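Local coordinates for protein type I site-specific restriction-modification system, R (Restriction) subunit (Vibrio vulnificus, PDB 3H1T) that probably uses ATP hydrolysis to drive DNA translocation as the restriction subunit of a type I restriction-modification system, this chain being a fragment that includes its helicase-like motor domains, at residues A[169-174]-A[215-220]; A[201-206]-A[333-338]; A[339-344]-A[565-570]. One frame throughout, in Å; residues are numbered along the deposited sequence.

Contact 2 is the core of the set: every touching residue is buried, and backbone hydrogen bonds join strands 200-205 and 333-338 within the seven-stranded parallel sheet. Contacts 1 and 3 are only partly buried and rest on side chains, aromatic rings in the first and a salt bridge beside a proline-phenylalanine CH-pi contact in the second. Their centres lie about 30 Å apart, on opposite sides of the chain's centre. Contact 2 touches both: Ala215 CB packs on Met337 CE, while segment 339-344 continues directly from strand 333-338. Contact 3 connects the parallel sheet to the eight-stranded mixed one, and contact 1 packs loop 169-174 on helix 211-224, beside the parallel sheet.

Contact 1 (A[169-174]-A[215-220]); sequences SPYHHV and AFQISW
His172 and Trp220 both carry CG anti to the backbone N (chi1 178° and -176°), which aims the two side chains across the contact; chi2 then turns the rings. His172 CB stands over the five-membered ring of Trp220, 3.7 Å from its centroid, a CH-pi contact. The imidazole turns its CD2 edge to the indole's six-membered ring, with the planes 80° apart and CD2 at 3.7 Å from Trp220 CZ2, a T-shaped (edge-to-face) stack. Phe216 completes the aromatic cluster: its edge points toward the face of the imidazole in an offset edge-to-face pair, ring centroids 5.7 Å apart, and its CE2 lies 3.8 Å from His172 CB. At the indole's own edge, Pro170 O comes within 3.4 Å of Trp220 CD1. Tyr171 crosses Gln217 at about a right angle, and the Tyr171 hydroxyl is bonded to Asn188 of helix 181-195. The loop is tied further by Asp85, which accepts from Tyr171 N, and by Lys221, whose NZ bonds Ser169 O. The cluster thus packs the loop between helices 164-167 and 181-195 on helix 211-224, which follows the P-loop sequence and whose Ala215 and Ser219 pack on Ile307 of strand 305-308.

Contact 2 (A[201-206]-A[333-338]); sequences SLITMA and FQIGMT
Strands 201-205 and 333-338 run parallel, their axes 4.7 Å apart at closest approach and 21° from alignment, with Ser201, Leu202, Ile203 and Thr204 paired to Ile335, Gly336, Met337 and Thr338. Five backbone hydrogen bonds form the ladder, from Ser201 N to Gln334 O through Met205 N to Thr338 O; the one from Ile203 N to Gly336 O, 2.8 Å, is the most bent, with 146° at the hydrogen. On one face, Ile203 CD1 touches Ile335 CG2 at 3.7 Å, the two side chains meeting obliquely, and Met337, a selenomethionine, reaches on to Lys211 and Ala215 of helix 211-224. On the other face, Leu202 CD1 leans over the side-chain-free Gly336, only 3.1 Å from Gly336 O. Beside it, Thr204 and Thr338 lie side by side, pointing the same way, with Thr204 OG1 3.5 Å from Thr338 CG2. Thr338 OG1 is anti to the backbone N (chi1 -171°) and bonds Glu310, while Thr204 OG1 pairs with Tyr350. In this superfamily 2 helicase fold the P-loop follows strand 200-205, Glu310 belongs to the DExH-type motif, and Thr338 opens the motif Thr-Ala-Thr. Apolar packing and main-chain bonds make a buried, hydrogen-bonded sheet core, whereas the Thr338 hydroxyl ties its strand end to a motif that is probably part of the ATP site, and that of Thr204 ties its strand to helix 347-352.

Contact 3 (A[339-344]-A[565-570]); sequences ATPLRE and FADPDF
Pro341 is set between two flat groups, the phenyl ring of Phe570 across the contact and the guanidinium of Arg343 in its own segment. Its CD stands over the centre of the Phe570 ring, 3.6 Å from the centroid and 10° off the normal, a CH-pi contact, and its CG is 3.6 Å from Phe570 CD1. The same CG lies 3.4 Å above the guanidinium plane, over its centre. Ala339 O approaches the far end of the phenyl ring, 3.7 Å from Phe570 CZ. Arg343 and Asp567 reach toward each other tip to tip, the guanidinium and carboxylate planes 48° apart, in a salt bridge gripped side-on by NE and NH2. Arg343 NE donates to Asp567 OD2 at 2.8 Å, meeting that oxygen from above the carboxylate plane. Arg343 NH2 is shared: it bonds Asp567 OD1 at 2.9 Å and OD2 at 2.8 Å, each through a syn lone pair. Arg343 NH1 donates to Leu342 O, which helps fix the guanidinium's rotation. Asp567 is also the N-cap of helix 568-571, its OD1 taking a weak bond from Phe570 N, and its OD2 pairs with Lys534 of helix 530-537. The contact bridges the two RecA-like domains of a superfamily 2 helicase motor, joining segment 339-344, which continues the Thr-Ala-Thr motif, to the N-terminus of helix 568-571, between strands 552-556 and 576-582 of the eight-stranded sheet. Two positive groups and a helix N-terminus around one buried carboxylate would be expected to hold Asp567 ionised, beside an apolar CH-pi contact.

Contact 1 (A[169-174]-A[215-220])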
ATOM      1  N   SER A 169      -2.645  17.882 -15.515  1.00 31.09           N
ATOM      2  CA  SER A 169      -1.807  17.104 -16.431  1.00 32.35           C
ATOM      3  C   SER A 169      -2.252  15.641 -16.375  1.00 31.96           C
ATOM      4  O   SER A 169      -2.287  15.048 -15.308  1.00 30.89           O
ATOM      5  CB  SER A 169      -0.338  17.257 -16.010  1.00 39.76           C
ATOM      6  OG  SER A 169       0.535  16.485 -16.815  1.00 43.77           O
ATOM      7  N   PRO A 170      -2.596  15.046 -17.533  1.00 33.45           N
ATOM      8  CA  PRO A 170      -3.056  13.657 -17.672  1.00 34.41           C
ATOM      9  C   PRO A 170      -2.134  12.571 -17.136  1.00 34.50           C
ATOM     10  O   PRO A 170      -0.910  12.720 -17.148  1.00 34.35           O
ATOM     11  CB  PRO A 170      -3.290  13.519 -19.188  1.00 26.53           C
ATOM     12  CG  PRO A 170      -3.637  14.931 -19.615  1.00 27.38           C
ATOM     13  CD  PRO A 170      -2.580  15.712 -18.851  1.00 28.33           C
ATOM     14  N   TYR A 171      -2.730  11.494 -16.630  1.00 40.75           N
ATOM     15  CA  TYR A 171      -1.961  10.361 -16.156  1.00 43.40           C
ATOM     16  C   TYR A 171      -1.466   9.724 -17.435  1.00 46.08           C
ATOM     17  O   TYR A 171      -1.821  10.138 -18.546  1.00 46.42           O
ATOM     18  CB  TYR A 171      -2.830   9.303 -15.436  1.00 45.99           C
ATOM     19  CG  TYR A 171      -3.390   9.673 -14.095  1.00 46.70           C
ATOM     20  CD1 TYR A 171      -2.726  10.563 -13.252  1.00 47.54           C
ATOM     21  CD2 TYR A 171      -4.568   9.103 -13.651  1.00 48.37           C
ATOM     22  CE1 TYR A 171      -3.233  10.877 -11.986  1.00 48.81           C
ATOM     23  CE2 TYR A 171      -5.087   9.405 -12.393  1.00 50.31           C
ATOM     24  CZ  TYR A 171      -4.417  10.294 -11.568  1.00 49.26           C
ATOM     25  OH  TYR A 171      -4.954  10.608 -10.344  1.00 49.87           O
ATOM     26  N   HIS A 172      -0.657   8.693 -17.272  1.00 35.54           N
ATOM     27  CA  HIS A 172      -0.174   7.951 -18.407  1.00 38.18           C
ATOM     28  C   HIS A 172      -1.051   6.701 -18.329  1.00 41.64           C
ATOM     29  O   HIS A 172      -0.982   5.957 -17.346  1.00 41.07           O
ATOM     30  CB  HIS A 172       1.299   7.629 -18.228  1.00 46.18           C
ATOM     31  CG  HIS A 172       1.862   6.819 -19.347  1.00 45.03           C
ATOM     32  ND1 HIS A 172       1.785   5.444 -19.382  1.00 43.30           N
ATOM     33  CD2 HIS A 172       2.454   7.193 -20.506  1.00 44.30           C
ATOM     34  CE1 HIS A 172       2.302   5.005 -20.514  1.00 43.09           C
ATOM     35  NE2 HIS A 172       2.716   6.047 -21.214  1.00 44.10           N
ATOM     36  N   HIS A 173      -1.888   6.462 -19.342  1.00 66.12           N
ATOM     37  CA  HIS A 173      -2.807   5.324 -19.290  1.00 68.75           C
ATOM     38  C   HIS A 173      -2.634   4.079 -20.143  1.00 70.13           C
ATOM     39  O   HIS A 173      -1.860   4.038 -21.095  1.00 71.15           O
ATOM     40  CB  HIS A 173      -4.245   5.809 -19.475  1.00 73.97           C
ATOM     41  CG  HIS A 173      -4.863   6.351 -18.227  1.00 75.67           C
ATOM     42  ND1 HIS A 173      -5.018   5.596 -17.085  1.00 76.63           N
ATOM     43  CD2 HIS A 173      -5.393   7.565 -17.955  1.00 76.03           C
ATOM     44  CE1 HIS A 173      -5.621   6.324 -16.162  1.00 76.57           C
ATOM     45  NE2 HIS A 173      -5.859   7.522 -16.664  1.00 75.82           N
ATOM     46  N   VAL A 174      -3.420   3.071 -19.754  1.00 80.36           N
ATOM     47  CA  VAL A 174      -3.489   1.761 -20.401  1.00 80.67           C
ATOM     48  C   VAL A 174      -2.151   1.060 -20.525  1.00 81.24           C
ATOM     49  O   VAL A 174      -1.573   0.652 -19.512  1.00 81.83           O
ATOM     50  CB  VAL A 174      -4.098   1.873 -21.802  1.00 63.28           C
ATOM     51  CG1 VAL A 174      -4.308   0.480 -22.374  1.00 62.55           C
ATOM     52  CG2 VAL A 174      -5.420   2.628 -21.726  1.00 62.58           C
ATOM     53  N   ALA A 215       4.593   6.985  -7.489  1.00 32.02           N
ATOM     54  CA  ALA A 215       5.860   7.647  -7.778  1.00 31.79           C
ATOM     55  C   ALA A 215       5.954   8.012  -9.253  1.00 32.60           C
ATOM     56  O   ALA A 215       6.339   9.134  -9.591  1.00 31.41           O
ATOM     57  CB  ALA A 215       7.018   6.743  -7.387  1.00 34.98           C
ATOM     58  N   PHE A 216       5.580   7.066 -10.117  1.00 36.49           N
ATOM     59  CA  PHE A 216       5.605   7.264 -11.568  1.00 35.81           C
ATOM     60  C   PHE A 216       4.626   8.322 -12.077  1.00 34.27           C
ATOM     61  O   PHE A 216       5.011   9.192 -12.847  1.00 35.06           O
ATOM     62  CB  PHE A 216       5.330   5.938 -12.290  1.00 37.57           C
ATOM     63  CG  PHE A 216       5.069   6.087 -13.766  1.00 38.60           C
ATOM     64  CD1 PHE A 216       6.109   6.384 -14.640  1.00 38.18           C
ATOM     65  CD2 PHE A 216       3.774   5.929 -14.281  1.00 36.32           C
ATOM     66  CE1 PHE A 216       5.869   6.526 -16.000  1.00 38.16           C
ATOM     67  CE2 PHE A 216       3.522   6.065 -15.644  1.00 36.35           C
ATOM     68  CZ  PHE A 216       4.569   6.366 -16.504  1.00 37.15           C
ATOM     69  N   GLN A 217       3.372   8.267 -11.641  1.00 33.32           N
ATOM     70  CA  GLN A 217       2.390   9.243 -12.118  1.00 34.82           C
ATOM     71  C   GLN A 217       2.625  10.678 -11.633  1.00 34.72           C
ATOM     72  O   GLN A 217       2.242  11.631 -12.308  1.00 34.17           O
ATOM     73  CB  GLN A 217       0.964   8.786 -11.774  1.00 32.05           C
ATOM     74  CG  GLN A 217       0.541   7.461 -12.434  1.00 30.75           C
ATOM     75  CD  GLN A 217       0.198   7.581 -13.926  1.00 32.13           C
ATOM     76  OE1 GLN A 217      -0.274   6.625 -14.537  1.00 33.65           O
ATOM     77  NE2 GLN A 217       0.435   8.746 -14.508  1.00 30.11           N
ATOM     78  N   ILE A 218       3.250  10.845 -10.472  1.00 32.34           N
ATOM     79  CA  ILE A 218       3.534  12.193  -9.993  1.00 33.25           C
ATOM     80  C   ILE A 218       4.577  12.764 -10.961  1.00 34.68           C
ATOM     81  O   ILE A 218       4.440  13.878 -11.471  1.00 35.57           O
ATOM     82  CB  ILE A 218       4.133  12.174  -8.562  1.00 35.47           C
ATOM     83  CG1 ILE A 218       3.083  11.691  -7.544  1.00 32.83           C
ATOM     84  CG2 ILE A 218       4.611  13.570  -8.182  1.00 35.60           C
ATOM     85  CD1 ILE A 218       3.643  11.444  -6.138  1.00 29.11           C
ATOM     86  N   SER A 219       5.613  11.966 -11.216  1.00 38.29           N
ATOM     87  CA  SER A 219       6.700  12.338 -12.119  1.00 39.17           C
ATOM     88  C   SER A 219       6.157  12.653 -13.504  1.00 38.77           C
ATOM     89  O   SER A 219       6.486  13.684 -14.087  1.00 38.49           O
ATOM     90  CB  SER A 219       7.708  11.195 -12.237  1.00 42.53           C
ATOM     91  OG  SER A 219       8.050  10.697 -10.957  1.00 46.54           O
ATOM     92  N   TRP A 220       5.325  11.768 -14.034  1.00 33.57           N
ATOM     93  CA  TRP A 220       4.774  11.995 -15.357  1.00 35.25           C
ATOM     94  C   TRP A 220       3.948  13.285 -15.394  1.00 36.63           C
ATOM     95  O   TRP A 220       4.159  14.136 -16.262  1.00 36.48           O
ATOM     96  CB  TRP A 220       3.936  10.788 -15.793  1.00 50.07           C
ATOM     97  CG  TRP A 220       3.419  10.892 -17.185  1.00 51.43           C
ATOM     98  CD1 TRP A 220       2.158  11.243 -17.563  1.00 51.36           C
ATOM     99  CD2 TRP A 220       4.140  10.623 -18.393  1.00 52.96           C
ATOM    100  NE1 TRP A 220       2.044  11.205 -18.928  1.00 52.50           N
ATOM    101  CE2 TRP A 220       3.246  10.827 -19.465  1.00 53.19           C
ATOM    102  CE3 TRP A 220       5.456  10.230 -18.674  1.00 54.40           C
ATOM    103  CZ2 TRP A 220       3.619  10.646 -20.803  1.00 54.16           C
ATOM    104  CZ3 TRP A 220       5.829  10.049 -20.008  1.00 57.39           C
ATOM    105  CH2 TRP A 220       4.909  10.259 -21.054  1.00 56.42           C
TER

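Contact 2 (A[201-206]-A[333-338])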
ATOM      1  N   SER A 201       7.095  16.604   1.642  1.00 38.45           N
ATOM      2  CA  SER A 201       5.837  15.875   1.909  1.00 38.16           C
ATOM      3  C   SER A 201       5.982  14.369   2.160  1.00 37.31           C
ATOM      4  O   SER A 201       6.859  13.707   1.595  1.00 36.45           O
ATOM      5  CB  SER A 201       4.837  16.033   0.752  1.00 41.52           C
ATOM      6  OG  SER A 201       4.808  17.341   0.217  1.00 43.91           O
ATOM      7  N   LEU A 202       5.091  13.820   2.980  1.00 39.42           N
ATOM      8  CA  LEU A 202       5.133  12.391   3.283  1.00 38.39           C
ATOM      9  C   LEU A 202       3.853  11.639   2.871  1.00 37.66           C
ATOM     10  O   LEU A 202       2.738  12.167   2.972  1.00 36.66           O
ATOM     11  CB  LEU A 202       5.386  12.182   4.780  1.00 32.37           C
ATOM     12  CG  LEU A 202       5.659  10.742   5.222  1.00 33.82           C
ATOM     13  CD1 LEU A 202       6.859  10.180   4.440  1.00 32.79           C
ATOM     14  CD2 LEU A 202       5.927  10.713   6.732  1.00 33.79           C
ATOM     15  N   ILE A 203       4.031  10.407   2.393  1.00 31.60           N
ATOM     16  CA  ILE A 203       2.926   9.548   1.985  1.00 29.65           C
ATOM     17  C   ILE A 203       3.142   8.189   2.629  1.00 28.70           C
ATOM     18  O   ILE A 203       4.211   7.607   2.493  1.00 30.21           O
ATOM     19  CB  ILE A 203       2.903   9.322   0.470  1.00 27.86           C
ATOM     20  CG1 ILE A 203       2.931  10.659  -0.260  1.00 27.44           C
ATOM     21  CG2 ILE A 203       1.666   8.541   0.096  1.00 28.56           C
ATOM     22  CD1 ILE A 203       3.201  10.542  -1.735  1.00 25.82           C
ATOM     23  N   THR A 204       2.138   7.689   3.335  1.00 28.73           N
ATOM     24  CA  THR A 204       2.236   6.385   3.968  1.00 29.51           C
ATOM     25  C   THR A 204       1.297   5.416   3.259  1.00 28.81           C
ATOM     26  O   THR A 204       0.090   5.647   3.165  1.00 27.39           O
ATOM     27  CB  THR A 204       1.853   6.438   5.458  1.00 26.84           C
ATOM     28  OG1 THR A 204       2.623   7.449   6.109  1.00 27.27           O
ATOM     29  CG2 THR A 204       2.126   5.093   6.121  1.00 25.45           C
HETATM   30  N   MSE A 205       1.867   4.336   2.747  1.00 27.82           N
HETATM   31  CA  MSE A 205       1.094   3.327   2.048  1.00 28.96           C
HETATM   32  C   MSE A 205       1.583   1.949   2.472  1.00 27.98           C
HETATM   33  O   MSE A 205       2.785   1.688   2.479  1.00 28.53           O
HETATM   34  CB  MSE A 205       1.257   3.479   0.532  1.00 20.35           C
HETATM   35  CG  MSE A 205       0.550   4.680  -0.108  1.00 28.45           C
HETATM   36 SE   MSE A 205       0.917   4.806  -2.027  1.00 45.49          SE
HETATM   37  CE  MSE A 205      -0.478   3.655  -2.672  1.00 31.60           C
ATOM     38  N   ALA A 206       0.655   1.073   2.834  1.00 29.76           N
ATOM     39  CA  ALA A 206       1.005  -0.279   3.240  1.00 28.66           C
ATOM     40  C   ALA A 206       1.745  -0.960   2.085  1.00 30.35           C
ATOM     41  O   ALA A 206       1.445  -0.729   0.912  1.00 30.20           O
ATOM     42  CB  ALA A 206      -0.246  -1.051   3.594  1.00 12.60           C
ATOM     43  N   PHE A 333      12.347  19.990  -4.308  1.00 35.51           N
ATOM     44  CA  PHE A 333      11.136  19.527  -3.633  1.00 31.64           C
ATOM     45  C   PHE A 333      11.389  18.071  -3.291  1.00 30.68           C
ATOM     46  O   PHE A 333      11.999  17.342  -4.080  1.00 28.87           O
ATOM     47  CB  PHE A 333       9.899  19.627  -4.529  1.00 31.90           C
ATOM     48  CG  PHE A 333       9.243  20.981  -4.525  1.00 34.11           C
ATOM     49  CD1 PHE A 333       9.736  22.015  -5.318  1.00 33.56           C
ATOM     50  CD2 PHE A 333       8.116  21.223  -3.738  1.00 35.33           C
ATOM     51  CE1 PHE A 333       9.123  23.270  -5.341  1.00 35.34           C
ATOM     52  CE2 PHE A 333       7.482  22.492  -3.745  1.00 36.90           C
ATOM     53  CZ  PHE A 333       7.990  23.515  -4.553  1.00 37.73           C
ATOM     54  N   GLN A 334      10.923  17.642  -2.123  1.00 37.44           N
ATOM     55  CA  GLN A 334      11.136  16.269  -1.691  1.00 38.25           C
ATOM     56  C   GLN A 334       9.877  15.535  -1.242  1.00 38.90           C
ATOM     57  O   GLN A 334       9.173  15.998  -0.339  1.00 39.23           O
ATOM     58  CB  GLN A 334      12.172  16.265  -0.561  1.00 39.71           C
ATOM     59  CG  GLN A 334      13.562  16.724  -1.002  1.00 39.92           C
ATOM     60  CD  GLN A 334      14.498  16.966   0.159  1.00 39.46           C
ATOM     61  OE1 GLN A 334      14.378  16.331   1.210  1.00 41.28           O
ATOM     62  NE2 GLN A 334      15.451  17.879  -0.024  1.00 40.45           N
ATOM     63  N   ILE A 335       9.593  14.392  -1.868  1.00 35.45           N
ATOM     64  CA  ILE A 335       8.428  13.579  -1.498  1.00 35.32           C
ATOM     65  C   ILE A 335       8.908  12.258  -0.926  1.00 33.21           C
ATOM     66  O   ILE A 335       9.565  11.459  -1.606  1.00 34.35           O
ATOM     67  CB  ILE A 335       7.476  13.235  -2.710  1.00 46.51           C
ATOM     68  CG1 ILE A 335       6.629  14.446  -3.085  1.00 46.61           C
ATOM     69  CG2 ILE A 335       6.530  12.083  -2.342  1.00 47.12           C
ATOM     70  CD1 ILE A 335       7.436  15.536  -3.662  1.00 50.54           C
ATOM     71  N   GLY A 336       8.583  12.025   0.330  1.00 26.56           N
ATOM     72  CA  GLY A 336       8.974  10.786   0.953  1.00 27.75           C
ATOM     73  C   GLY A 336       7.811   9.816   1.071  1.00 28.89           C
ATOM     74  O   GLY A 336       6.670  10.192   1.369  1.00 28.65           O
HETATM   75  N   MSE A 337       8.088   8.544   0.821  1.00 32.37           N
HETATM   76  CA  MSE A 337       7.064   7.524   0.935  1.00 30.28           C
HETATM   77  C   MSE A 337       7.564   6.532   1.974  1.00 31.74           C
HETATM   78  O   MSE A 337       8.755   6.233   2.028  1.00 30.04           O
HETATM   79  CB  MSE A 337       6.836   6.839  -0.412  1.00 44.07           C
HETATM   80  CG  MSE A 337       6.625   7.813  -1.567  1.00 48.93           C
HETATM   81 SE   MSE A 337       5.813   7.027  -3.127  1.00 59.34          SE
HETATM   82  CE  MSE A 337       7.302   5.975  -3.800  1.00 56.32           C
ATOM     83  N   THR A 338       6.655   6.036   2.809  1.00 32.03           N
ATOM     84  CA  THR A 338       7.007   5.080   3.845  1.00 31.54           C
ATOM     85  C   THR A 338       5.890   4.060   3.914  1.00 29.24           C
ATOM     86  O   THR A 338       4.768   4.346   3.510  1.00 31.28           O
ATOM     87  CB  THR A 338       7.195   5.790   5.217  1.00 36.97           C
ATOM     88  OG1 THR A 338       7.750   4.865   6.163  1.00 39.60           O
ATOM     89  CG2 THR A 338       5.870   6.327   5.743  1.00 37.26           C
TER
HETATM   90  O   HOH W   1       7.058  18.348  -1.583  1.00 38.40           O

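Contact 3 (A[339-344]-A[565-570])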
ATOM      1  N   ALA A 339       6.185   2.864   4.405  1.00 29.38           N
ATOM      2  CA  ALA A 339       5.169   1.821   4.483  1.00 30.38           C
ATOM      3  C   ALA A 339       4.613   1.602   5.893  1.00 28.80           C
ATOM      4  O   ALA A 339       3.682   0.831   6.086  1.00 28.11           O
ATOM      5  CB  ALA A 339       5.738   0.511   3.931  1.00 36.88           C
ATOM      6  N   THR A 340       5.174   2.288   6.875  1.00 29.73           N
ATOM      7  CA  THR A 340       4.712   2.142   8.245  1.00 30.37           C
ATOM      8  C   THR A 340       4.283   3.508   8.778  1.00 28.10           C
ATOM      9  O   THR A 340       4.889   4.523   8.441  1.00 26.74           O
ATOM     10  CB  THR A 340       5.831   1.521   9.124  1.00 50.04           C
ATOM     11  OG1 THR A 340       6.902   2.450   9.265  1.00 57.66           O
ATOM     12  CG2 THR A 340       6.401   0.277   8.442  1.00 52.68           C
ATOM     13  N   PRO A 341       3.216   3.554   9.599  1.00 24.09           N
ATOM     14  CA  PRO A 341       2.723   4.818  10.154  1.00 20.37           C
ATOM     15  C   PRO A 341       3.580   5.291  11.326  1.00 22.29           C
ATOM     16  O   PRO A 341       4.461   4.577  11.781  1.00 23.21           O
ATOM     17  CB  PRO A 341       1.316   4.461  10.585  1.00 21.08           C
ATOM     18  CG  PRO A 341       1.512   3.093  11.145  1.00 20.31           C
ATOM     19  CD  PRO A 341       2.390   2.428  10.073  1.00 21.59           C
ATOM     20  N   LEU A 342       3.324   6.504  11.806  1.00 28.52           N
ATOM     21  CA  LEU A 342       4.081   7.063  12.921  1.00 28.90           C
ATOM     22  C   LEU A 342       3.925   6.192  14.158  1.00 31.63           C
ATOM     23  O   LEU A 342       2.831   6.081  14.708  1.00 30.84           O
ATOM     24  CB  LEU A 342       3.590   8.470  13.264  1.00 26.88           C
ATOM     25  CG  LEU A 342       4.578   9.401  13.988  1.00 25.40           C
ATOM     26  CD1 LEU A 342       3.801  10.525  14.624  1.00 23.67           C
ATOM     27  CD2 LEU A 342       5.366   8.650  15.058  1.00 24.52           C
ATOM     28  N   ARG A 343       5.026   5.589  14.596  1.00 41.23           N
ATOM     29  CA  ARG A 343       5.024   4.734  15.779  1.00 41.87           C
ATOM     30  C   ARG A 343       6.278   5.054  16.607  1.00 43.39           C
ATOM     31  O   ARG A 343       6.836   6.142  16.473  1.00 46.66           O
ATOM     32  CB  ARG A 343       4.969   3.258  15.369  1.00 29.50           C
ATOM     33  CG  ARG A 343       3.667   2.849  14.639  1.00 27.24           C
ATOM     34  CD  ARG A 343       2.456   2.976  15.563  1.00 26.16           C
ATOM     35  NE  ARG A 343       1.210   2.446  15.009  1.00 22.42           N
ATOM     36  CZ  ARG A 343       0.282   3.188  14.404  1.00 26.45           C
ATOM     37  NH1 ARG A 343       0.450   4.498  14.271  1.00 23.60           N
ATOM     38  NH2 ARG A 343      -0.818   2.618  13.929  1.00 22.73           N
ATOM     39  N   GLU A 344       6.755   4.133  17.435  1.00 34.14           N
ATOM     40  CA  GLU A 344       7.918   4.415  18.279  1.00 35.86           C
ATOM     41  C   GLU A 344       9.307   4.487  17.655  1.00 37.44           C
ATOM     42  O   GLU A 344      10.137   5.304  18.083  1.00 35.73           O
ATOM     43  CB  GLU A 344       7.956   3.432  19.439  1.00 57.88           C
ATOM     44  CG  GLU A 344       6.782   3.584  20.382  1.00 62.08           C
ATOM     45  CD  GLU A 344       6.959   2.807  21.661  1.00 64.84           C
ATOM     46  OE1 GLU A 344       7.112   1.565  21.597  1.00 65.70           O
ATOM     47  OE2 GLU A 344       6.945   3.453  22.733  1.00 65.33           O
ATOM     48  N   PHE A 565       3.575  -6.112  18.964  1.00 33.99           N
ATOM     49  CA  PHE A 565       3.408  -5.178  17.860  1.00 32.14           C
ATOM     50  C   PHE A 565       1.983  -5.118  17.312  1.00 31.27           C
ATOM     51  O   PHE A 565       1.760  -4.684  16.183  1.00 29.68           O
ATOM     52  CB  PHE A 565       4.405  -5.543  16.763  1.00 36.46           C
ATOM     53  CG  PHE A 565       5.840  -5.459  17.211  1.00 35.80           C
ATOM     54  CD1 PHE A 565       6.456  -4.215  17.356  1.00 34.46           C
ATOM     55  CD2 PHE A 565       6.566  -6.614  17.531  1.00 34.78           C
ATOM     56  CE1 PHE A 565       7.774  -4.106  17.812  1.00 32.50           C
ATOM     57  CE2 PHE A 565       7.894  -6.517  17.992  1.00 33.56           C
ATOM     58  CZ  PHE A 565       8.494  -5.255  18.132  1.00 34.37           C
ATOM     59  N   ALA A 566       1.013  -5.536  18.121  1.00 39.02           N
ATOM     60  CA  ALA A 566      -0.381  -5.491  17.707  1.00 39.01           C
ATOM     61  C   ALA A 566      -0.723  -4.041  17.359  1.00 39.40           C
ATOM     62  O   ALA A 566      -0.421  -3.118  18.119  1.00 37.89           O
ATOM     63  CB  ALA A 566      -1.278  -5.994  18.831  1.00 31.48           C
ATOM     64  N   ASP A 567      -1.361  -3.844  16.213  1.00 34.98           N
ATOM     65  CA  ASP A 567      -1.690  -2.497  15.755  1.00 34.49           C
ATOM     66  C   ASP A 567      -2.995  -2.531  14.960  1.00 34.59           C
ATOM     67  O   ASP A 567      -2.985  -2.587  13.736  1.00 35.84           O
ATOM     68  CB  ASP A 567      -0.551  -1.993  14.867  1.00 32.36           C
ATOM     69  CG  ASP A 567      -0.680  -0.532  14.523  1.00 33.01           C
ATOM     70  OD1 ASP A 567      -1.758   0.037  14.780  1.00 32.97           O
ATOM     71  OD2 ASP A 567       0.293   0.046  13.988  1.00 31.82           O
ATOM     72  N   PRO A 568      -4.139  -2.485  15.653  1.00 33.78           N
ATOM     73  CA  PRO A 568      -5.455  -2.521  15.008  1.00 32.18           C
ATOM     74  C   PRO A 568      -5.774  -1.307  14.130  1.00 31.69           C
ATOM     75  O   PRO A 568      -6.490  -1.416  13.135  1.00 29.75           O
ATOM     76  CB  PRO A 568      -6.404  -2.647  16.198  1.00 31.18           C
ATOM     77  CG  PRO A 568      -5.549  -3.296  17.249  1.00 32.74           C
ATOM     78  CD  PRO A 568      -4.290  -2.518  17.114  1.00 31.25           C
ATOM     79  N   ASP A 569      -5.232  -0.153  14.491  1.00 33.38           N
ATOM     80  CA  ASP A 569      -5.485   1.058  13.723  1.00 32.26           C
ATOM     81  C   ASP A 569      -4.951   0.946  12.307  1.00 30.07           C
ATOM     82  O   ASP A 569      -5.646   1.274  11.358  1.00 31.52           O
ATOM     83  CB  ASP A 569      -4.880   2.275  14.422  1.00 35.64           C
ATOM     84  CG  ASP A 569      -5.610   2.626  15.704  1.00 39.56           C
ATOM     85  OD1 ASP A 569      -6.757   2.163  15.876  1.00 42.81           O
ATOM     86  OD2 ASP A 569      -5.059   3.370  16.543  1.00 40.65           O
ATOM     87  N   PHE A 570      -3.723   0.468  12.159  1.00 34.68           N
ATOM     88  CA  PHE A 570      -3.135   0.324  10.841  1.00 33.30           C
ATOM     89  C   PHE A 570      -3.410  -1.047  10.219  1.00 34.86           C
ATOM     90  O   PHE A 570      -3.592  -1.154   8.998  1.00 35.59           O
ATOM     91  CB  PHE A 570      -1.620   0.559  10.899  1.00 24.08           C
ATOM     92  CG  PHE A 570      -0.990   0.770   9.554  1.00 23.23           C
ATOM     93  CD1 PHE A 570      -1.073   2.010   8.920  1.00 20.38           C
ATOM     94  CD2 PHE A 570      -0.347  -0.272   8.904  1.00 24.32           C
ATOM     95  CE1 PHE A 570      -0.528   2.201   7.669  1.00 20.88           C
ATOM     96  CE2 PHE A 570       0.206  -0.085   7.643  1.00 23.41           C
ATOM     97  CZ  PHE A 570       0.111   1.155   7.029  1.00 24.15           C
TER